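PDB 4IHZ: CrataBL from Crataeva tapia, which inhibits factor Xa and, less strongly, trypsin, and acts as a lectin that binds glucose and N-acetylglucosamine and agglutinates erythrocytes. Local coordinates for residues P31-D36 against W78-S83; R106-W111 against C126-T131. All coordinates share one frame; numbering follows the deposited sequence.

Contact 1 of 2, residues P31-D36 against W78-S83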
ATOM      1  N   PRO A  31       6.663   7.147   9.030  1.00 25.78           N
ATOM      2  CA  PRO A  31       5.416   7.938   8.982  1.00 26.55           C
ATOM      3  C   PRO A  31       4.835   8.040   7.575  1.00 24.95           C
ATOM      4  O   PRO A  31       3.625   8.194   7.409  1.00 25.88           O
ATOM      5  CB  PRO A  31       5.849   9.325   9.486  1.00 27.33           C
ATOM      6  CG  PRO A  31       7.331   9.379   9.180  1.00 27.86           C
ATOM      7  CD  PRO A  31       7.833   7.968   9.409  1.00 27.55           C
ATOM      8  N   SER A  32       5.723   7.996   6.578  1.00 24.93           N
ATOM      9  CA  SER A  32       5.371   8.015   5.164  1.00 24.03           C
ATOM     10  C   SER A  32       6.650   7.625   4.438  1.00 23.35           C
ATOM     11  O   SER A  32       7.762   7.677   5.003  1.00 23.61           O
ATOM     12  CB  SER A  32       4.900   9.399   4.689  1.00 25.91           C
ATOM     13  OG  SER A  32       5.928  10.361   4.848  1.00 28.60           O
ATOM     14  N   CYS A  33       6.489   7.229   3.187  1.00 22.65           N
ATOM     15  CA  CYS A  33       7.615   6.823   2.362  1.00 23.13           C
ATOM     16  C   CYS A  33       7.434   7.424   0.986  1.00 22.83           C
ATOM     17  O   CYS A  33       7.039   6.724   0.055  1.00 24.14           O
ATOM     18  CB  CYS A  33       7.665   5.309   2.235  1.00 22.89           C
ATOM     19  SG  CYS A  33       7.951   4.456   3.817  1.00 25.71           S
ATOM     20  N   PRO A  34       7.758   8.713   0.841  1.00 23.55           N
ATOM     21  CA  PRO A  34       7.530   9.404  -0.420  1.00 23.69           C
ATOM     22  C   PRO A  34       8.383   8.864  -1.564  1.00 22.20           C
ATOM     23  O   PRO A  34       8.015   9.071  -2.713  1.00 22.39           O
ATOM     24  CB  PRO A  34       7.901  10.860  -0.122  1.00 24.82           C
ATOM     25  CG  PRO A  34       8.573  10.845   1.181  1.00 27.09           C
ATOM     26  CD  PRO A  34       8.239   9.608   1.908  1.00 25.05           C
ATOM     27  N   LEU A  35       9.497   8.189  -1.245  1.00 20.15           N
ATOM     28  CA  LEU A  35      10.405   7.706  -2.298  1.00 20.44           C
ATOM     29  C   LEU A  35      11.121   6.445  -1.862  1.00 19.69           C
ATOM     30  O   LEU A  35      12.312   6.462  -1.559  1.00 21.84           O
ATOM     31  CB  LEU A  35      11.403   8.808  -2.676  1.00 21.14           C
ATOM     32  CG  LEU A  35      12.002   8.564  -4.064  1.00 22.21           C
ATOM     33  CD1 LEU A  35      11.129   9.218  -5.114  1.00 24.36           C
ATOM     34  CD2 LEU A  35      13.407   9.157  -4.102  1.00 26.70           C
ATOM     35  N   ASP A  36      10.378   5.348  -1.863  1.00 18.33           N
ATOM     36  CA  ASP A  36      10.903   4.097  -1.338  1.00 16.43           C
ATOM     37  C   ASP A  36      11.581   3.367  -2.497  1.00 15.81           C
ATOM     38  O   ASP A  36      10.939   2.644  -3.251  1.00 16.23           O
ATOM     39  CB  ASP A  36       9.760   3.269  -0.746  1.00 16.56           C
ATOM     40  CG  ASP A  36      10.252   2.033   0.002  1.00 17.87           C
ATOM     41  OD1 ASP A  36      11.250   2.135   0.760  1.00 19.45           O
ATOM     42  OD2 ASP A  36       9.637   0.936  -0.169  1.00 17.02           O
ATOM     43  N   TRP A  78       6.111  -4.755   6.381  1.00 17.75           N
ATOM     44  CA  TRP A  78       6.094  -3.553   5.517  1.00 16.56           C
ATOM     45  C   TRP A  78       6.029  -2.344   6.438  1.00 16.20           C
ATOM     46  O   TRP A  78       5.110  -2.214   7.233  1.00 17.14           O
ATOM     47  CB  TRP A  78       4.853  -3.584   4.608  1.00 15.88           C
ATOM     48  CG  TRP A  78       5.002  -2.665   3.478  1.00 17.14           C
ATOM     49  CD1 TRP A  78       4.276  -1.537   3.211  1.00 17.53           C
ATOM     50  CD2 TRP A  78       5.959  -2.787   2.437  1.00 16.56           C
ATOM     51  NE1 TRP A  78       4.739  -0.940   2.064  1.00 16.99           N
ATOM     52  CE2 TRP A  78       5.767  -1.688   1.549  1.00 15.75           C
ATOM     53  CE3 TRP A  78       6.947  -3.734   2.144  1.00 15.84           C
ATOM     54  CZ2 TRP A  78       6.553  -1.494   0.394  1.00 16.69           C
ATOM     55  CZ3 TRP A  78       7.735  -3.534   0.983  1.00 15.44           C
ATOM     56  CH2 TRP A  78       7.509  -2.436   0.118  1.00 16.13           C
ATOM     57  N   PHE A  79       6.980  -1.435   6.272  1.00 16.52           N
ATOM     58  CA  PHE A  79       7.148  -0.360   7.239  1.00 19.23           C
ATOM     59  C   PHE A  79       6.636   0.971   6.729  1.00 19.53           C
ATOM     60  O   PHE A  79       6.766   1.988   7.423  1.00 22.73           O
ATOM     61  CB  PHE A  79       8.615  -0.248   7.613  1.00 18.77           C
ATOM     62  CG  PHE A  79       9.112  -1.479   8.317  1.00 19.40           C
ATOM     63  CD1 PHE A  79       8.823  -1.672   9.688  1.00 21.75           C
ATOM     64  CD2 PHE A  79       9.778  -2.495   7.608  1.00 20.75           C
ATOM     65  CE1 PHE A  79       9.246  -2.825  10.360  1.00 22.30           C
ATOM     66  CE2 PHE A  79      10.189  -3.677   8.287  1.00 23.73           C
ATOM     67  CZ  PHE A  79       9.930  -3.827   9.668  1.00 22.89           C
ATOM     68  N   CYS A  80       6.020   0.952   5.557  1.00 18.37           N
ATOM     69  CA  CYS A  80       5.478   2.175   4.947  1.00 20.23           C
ATOM     70  C   CYS A  80       3.968   2.107   5.010  1.00 18.22           C
ATOM     71  O   CYS A  80       3.381   1.032   4.972  1.00 18.38           O
ATOM     72  CB  CYS A  80       5.890   2.247   3.455  1.00 19.69           C
ATOM     73  SG  CYS A  80       7.663   2.485   3.253  1.00 25.83           S
ATOM     74  N   PRO A  81       3.304   3.268   5.059  1.00 17.64           N
ATOM     75  CA  PRO A  81       1.855   3.237   4.911  1.00 17.70           C
ATOM     76  C   PRO A  81       1.418   2.959   3.484  1.00 16.59           C
ATOM     77  O   PRO A  81       0.330   2.445   3.279  1.00 17.98           O
ATOM     78  CB  PRO A  81       1.407   4.661   5.281  1.00 18.29           C
ATOM     79  CG  PRO A  81       2.609   5.394   5.741  1.00 21.96           C
ATOM     80  CD  PRO A  81       3.835   4.595   5.435  1.00 19.13           C
ATOM     81  N   GLU A  82       2.270   3.293   2.521  1.00 15.90           N
ATOM     82  CA  GLU A  82       1.931   3.123   1.106  1.00 15.45           C
ATOM     83  C   GLU A  82       2.091   1.655   0.637  1.00 14.72           C
ATOM     84  O   GLU A  82       2.587   0.800   1.398  1.00 15.44           O
ATOM     85  CB  GLU A  82       2.843   4.012   0.253  1.00 16.30           C
ATOM     86  CG  GLU A  82       2.765   5.511   0.606  1.00 19.26           C
ATOM     87  CD  GLU A  82       3.764   5.957   1.690  1.00 22.96           C
ATOM     88  OE1 GLU A  82       4.326   5.110   2.401  1.00 21.08           O
ATOM     89  OE2 GLU A  82       3.958   7.181   1.836  1.00 24.56           O
ATOM     90  N   SER A  83       1.661   1.368  -0.587  1.00 14.45           N
ATOM     91  CA  SER A  83       1.588  -0.015  -1.052  1.00 13.91           C
ATOM     92  C   SER A  83       2.991  -0.629  -1.295  1.00 15.12           C
ATOM     93  O   SER A  83       4.004   0.073  -1.343  1.00 14.01           O
ATOM     94  CB  SER A  83       0.861  -0.041  -2.386  1.00 13.90           C
ATOM     95  OG  SER A  83       1.762   0.428  -3.387  1.00 15.49           O
TER
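Cys-33 and Cys-80 join two loops through a disulfide, SG to SG 2.1 Å. Both cysteines hold SG beside the backbone N, anti to the carbonyl carbon (chi1 -64° and -67°), and the bridge torsion of -88° is close to the unstrained quarter turn. Cysteine suits these places because the two CA atoms lie only 5.7 Å apart.

Next to the bridge, Glu-82 reaches over with its chain bent at chi2, which turns CD back toward the 31-36 loop. There OE2 accepts the backbone N-H of Cys-33 at 2.9 Å, nearly straight, on its syn side and somewhat out of the carboxylate plane. The other oxygen, OE1, rests 3.3 Å from CB of Cys-33. Glutamate suits the place because its chain is long enough, once bent, to bring a carboxylate to a backbone amide of the neighbouring loop. Pro-81 sets CG 3.4 Å from O of Pro-31 and CD against CA of Ser-32.

Further along the same two loops, Asp-36 and Trp-78 meet tip to tip, OD2 4.0 Å from CZ2, with carboxylate and indole planes almost perpendicular. The hydrogen bonds of Asp-36 go to Thr-101 and Asn-23, while NE1 of Trp-78 donates to O of Glu-82 (2.8 Å). A disulfide ties two long loops here as in the Kunitz-type (I3) inhibitors, the family to which this beta-trefoil protein probably belongs.

Contact 2 of 2, residues R106-W111 against C126-T131. With SO4 (sulfate ion), chain D.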
ATOM      1  N   ARG A 106      -2.789  -1.373 -11.609  1.00 23.57           N
ATOM      2  CA  ARG A 106      -3.470  -1.051 -12.865  1.00 25.84           C
ATOM      3  C   ARG A 106      -3.542   0.443 -13.142  1.00 25.68           C
ATOM      4  O   ARG A 106      -4.249   0.869 -14.066  1.00 28.09           O
ATOM      5  CB  ARG A 106      -4.850  -1.721 -12.962  1.00 26.69           C
ATOM      6  CG  ARG A 106      -4.831  -3.240 -12.978  1.00 29.66           C
ATOM      7  CD  ARG A 106      -6.243  -3.852 -12.938  1.00 35.58           C
ATOM      8  NE  ARG A 106      -6.865  -3.612 -11.639  1.00 42.37           N
ATOM      9  CZ  ARG A 106      -6.606  -4.311 -10.529  1.00 45.27           C
ATOM     10  NH1 ARG A 106      -5.741  -5.327 -10.536  1.00 46.85           N
ATOM     11  NH2 ARG A 106      -7.224  -3.996  -9.400  1.00 46.80           N
ATOM     12  N   SER A 107      -2.799   1.242 -12.374  1.00 24.91           N
ATOM     13  CA  SER A 107      -2.724   2.677 -12.607  1.00 25.64           C
ATOM     14  C   SER A 107      -1.827   2.994 -13.804  1.00 25.95           C
ATOM     15  O   SER A 107      -0.996   2.166 -14.258  1.00 24.57           O
ATOM     16  CB  SER A 107      -2.283   3.441 -11.351  1.00 25.28           C
ATOM     17  OG  SER A 107      -0.894   3.322 -11.183  1.00 29.25           O
ATOM     18  N   LEU A 108      -2.007   4.188 -14.348  1.00 26.37           N
ATOM     19  CA  LEU A 108      -1.221   4.586 -15.529  1.00 27.59           C
ATOM     20  C   LEU A 108       0.273   4.461 -15.354  1.00 26.82           C
ATOM     21  O   LEU A 108       0.978   4.195 -16.334  1.00 26.86           O
ATOM     22  CB  LEU A 108      -1.526   6.031 -15.934  1.00 29.69           C
ATOM     23  CG  LEU A 108      -2.822   6.283 -16.669  1.00 32.04           C
ATOM     24  CD1 LEU A 108      -2.720   7.706 -17.183  1.00 36.35           C
ATOM     25  CD2 LEU A 108      -2.979   5.278 -17.811  1.00 33.74           C
ATOM     26  N   GLY A 109       0.746   4.674 -14.117  1.00 25.05           N
ATOM     27  CA  GLY A 109       2.167   4.749 -13.845  1.00 24.37           C
ATOM     28  C   GLY A 109       2.724   3.416 -13.366  1.00 22.23           C
ATOM     29  O   GLY A 109       3.904   3.336 -13.081  1.00 23.22           O
ATOM     30  N   SER A 110       1.886   2.373 -13.354  1.00 21.99           N
ATOM     31  CA  SER A 110       2.194   1.071 -12.712  1.00 21.03           C
ATOM     32  C   SER A 110       2.807   0.025 -13.637  1.00 19.65           C
ATOM     33  O   SER A 110       3.165  -1.064 -13.193  1.00 19.56           O
ATOM     34  CB  SER A 110       0.888   0.417 -12.163  1.00 22.25           C
ATOM     35  OG  SER A 110       0.002  -0.035 -13.226  1.00 23.14           O
ATOM     36  N   TRP A 111       2.849   0.312 -14.935  1.00 20.55           N
ATOM     37  CA  TRP A 111       3.118  -0.740 -15.899  1.00 19.69           C
ATOM     38  C   TRP A 111       4.591  -0.936 -16.215  1.00 20.08           C
ATOM     39  O   TRP A 111       5.307   0.001 -16.646  1.00 20.47           O
ATOM     40  CB  TRP A 111       2.339  -0.467 -17.198  1.00 21.13           C
ATOM     41  CG  TRP A 111       0.833  -0.459 -16.968  1.00 20.62           C
ATOM     42  CD1 TRP A 111      -0.013   0.613 -17.086  1.00 21.80           C
ATOM     43  CD2 TRP A 111       0.016  -1.569 -16.550  1.00 20.98           C
ATOM     44  NE1 TRP A 111      -1.307   0.241 -16.792  1.00 22.90           N
ATOM     45  CE2 TRP A 111      -1.328  -1.088 -16.464  1.00 22.79           C
ATOM     46  CE3 TRP A 111       0.274  -2.917 -16.248  1.00 22.56           C
ATOM     47  CZ2 TRP A 111      -2.406  -1.912 -16.097  1.00 25.22           C
ATOM     48  CZ3 TRP A 111      -0.804  -3.743 -15.873  1.00 24.25           C
ATOM     49  CH2 TRP A 111      -2.129  -3.230 -15.797  1.00 25.32           C
ATOM     50  N   CYS A 126       6.809   1.344 -18.661  1.00 23.00           N
ATOM     51  CA  CYS A 126       6.090   1.807 -19.851  1.00 25.73           C
ATOM     52  C   CYS A 126       5.127   2.866 -19.408  1.00 26.09           C
ATOM     53  O   CYS A 126       4.066   2.556 -18.881  1.00 25.24           O
ATOM     54  CB  CYS A 126       5.336   0.654 -20.508  1.00 26.67           C
ATOM     55  SG  CYS A 126       6.435  -0.709 -20.991  1.00 31.76           S
ATOM     56  N   PRO A 127       5.507   4.134 -19.608  1.00 26.66           N
ATOM     57  CA  PRO A 127       4.586   5.198 -19.276  1.00 27.84           C
ATOM     58  C   PRO A 127       3.211   4.942 -19.940  1.00 29.15           C
ATOM     59  O   PRO A 127       3.128   4.611 -21.134  1.00 29.11           O
ATOM     60  CB  PRO A 127       5.311   6.443 -19.782  1.00 28.91           C
ATOM     61  CG  PRO A 127       6.762   6.032 -19.814  1.00 28.20           C
ATOM     62  CD  PRO A 127       6.709   4.639 -20.293  1.00 28.14           C
ATOM     63  N   ARG A 128       2.167   5.034 -19.126  1.00 29.31           N
ATOM     64  CA  ARG A 128       0.781   4.787 -19.539  1.00 31.15           C
ATOM     65  C   ARG A 128       0.468   3.378 -20.081  1.00 31.52           C
ATOM     66  O   ARG A 128      -0.570   3.164 -20.721  1.00 33.78           O
ATOM     67  CB  ARG A 128       0.361   5.862 -20.531  1.00 32.35           C
ATOM     68  CG  ARG A 128       0.691   7.258 -20.018  1.00 33.19           C
ATOM     69  CD  ARG A 128       0.213   8.289 -21.014  1.00 40.44           C
ATOM     70  NE  ARG A 128       0.922   9.551 -20.849  1.00 45.43           N
ATOM     71  CZ  ARG A 128       2.083   9.842 -21.434  1.00 47.77           C
ATOM     72  NH1 ARG A 128       2.689   8.967 -22.239  1.00 47.77           N
ATOM     73  NH2 ARG A 128       2.631  11.032 -21.223  1.00 50.08           N
ATOM     74  N   GLY A 129       1.337   2.422 -19.809  1.00 29.98           N
ATOM     75  CA  GLY A 129       1.154   1.057 -20.298  1.00 29.63           C
ATOM     76  C   GLY A 129       1.311   0.955 -21.808  1.00 30.53           C
ATOM     77  O   GLY A 129       0.759   0.056 -22.438  1.00 30.91           O
ATOM     78  N   SER A 130       2.061   1.886 -22.381  1.00 29.52           N
ATOM     79  CA  SER A 130       2.276   1.889 -23.807  1.00 31.13           C
ATOM     80  C   SER A 130       3.746   2.033 -24.140  1.00 30.54           C
ATOM     81  O   SER A 130       4.571   2.473 -23.324  1.00 29.77           O
ATOM     82  CB  SER A 130       1.440   3.004 -24.462  1.00 32.17           C
ATOM     83  OG  SER A 130       1.822   3.213 -25.794  1.00 38.34           O
ATOM     84  N   THR A 131       4.094   1.608 -25.351  1.00 31.43           N
ATOM     85  CA  THR A 131       5.427   1.799 -25.831  1.00 31.68           C
ATOM     86  C   THR A 131       5.564   3.237 -26.332  1.00 33.27           C
ATOM     87  O   THR A 131       4.549   3.892 -26.636  1.00 33.66           O
ATOM     88  CB  THR A 131       5.747   0.774 -26.937  1.00 32.54           C
ATOM     89  OG1 THR A 131       4.703   0.795 -27.912  1.00 36.00           O
ATOM     90  CG2 THR A 131       5.767  -0.620 -26.346  1.00 30.64           C
TER
HETATM   91  S   SO4 D 201       4.988  11.147 -24.751  1.00 82.69           S
HETATM   92  O1  SO4 D 201       4.936  12.442 -24.079  1.00 83.08           O
HETATM   93  O2  SO4 D 201       3.919  11.090 -25.739  1.00 82.68           O
HETATM   94  O3  SO4 D 201       6.283  10.965 -25.416  1.00 82.21           O
HETATM   95  O4  SO4 D 201       4.800  10.089 -23.754  1.00 81.48           O
HETATM   96  O   HOH W   1       3.277   2.912 -16.305  1.00 23.42           O
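Trp-111 and Cys-126 pair beside the antiparallel strands 112-117 and 120-125 of this beta-trefoil. Among direct backbone bonds, N of Cys-126 donates to O of Trp-111 at 2.8 Å, close to straight. Each loop also turns on itself: N of Gly-129 donates to O of Cys-126 (2.9 Å), and Ser-107 to Ser-110 form a type I beta turn, in which O of Ser-107 takes both N and OG of Ser-110. Serine suits the place because its short hydroxyl folds back onto a lone pair of that carbonyl; within the same segment, this OG stands 3.6 Å above the centre of one face of the Trp-111 indole.

A water links the loops as well. It gives its protons to O of Leu-108 (2.6 Å) and O of Cys-126 (2.7 Å) and accepts the N-H of Trp-111, bridging three backbone groups.

Apolar contact centres on Trp-111: chi1 (-62°) sets CG beside the backbone N, and chi2 (114°) turns CD1 to 3.4 Å from CA of Gly-129. Glycine suits the place: with no side chain it lets CD1 come this close, and its positive phi (68°) is one that glycine adopts easily. Leu-108 lays CD2 near CA of Arg-128, a looser touch at the surface.

Charge enters last. The extended chain of Arg-128 carries NH1 to a sulfate ion, probably from the crystallisation liquor, whose O4 accepts at 2.8 Å, at the guanidinium edge and in its plane.

How the contacts relate
Contact 1 is complete before the chain reaches contact 2; the centres are 21 Å apart and the nearest atoms about 9 Å, too far to touch. Both join loops of one beta-trefoil domain. Contact 1 ties the loop after helix 22-26 to the loop before strand 87-91, 42 residues further on, and its 78-83 side also faces the second subunit. Contact 2 is more local: its segments flank strands 112-117 and 120-125 of a four-stranded antiparallel sheet, and no other chain of the assembly touches them. Each contains cysteine from one of the two disulfides, Cys-33 to Cys-80 across contact 1 and Cys-126 to Cys-133 beside contact 2, so separate covalent ties secure separate loop regions.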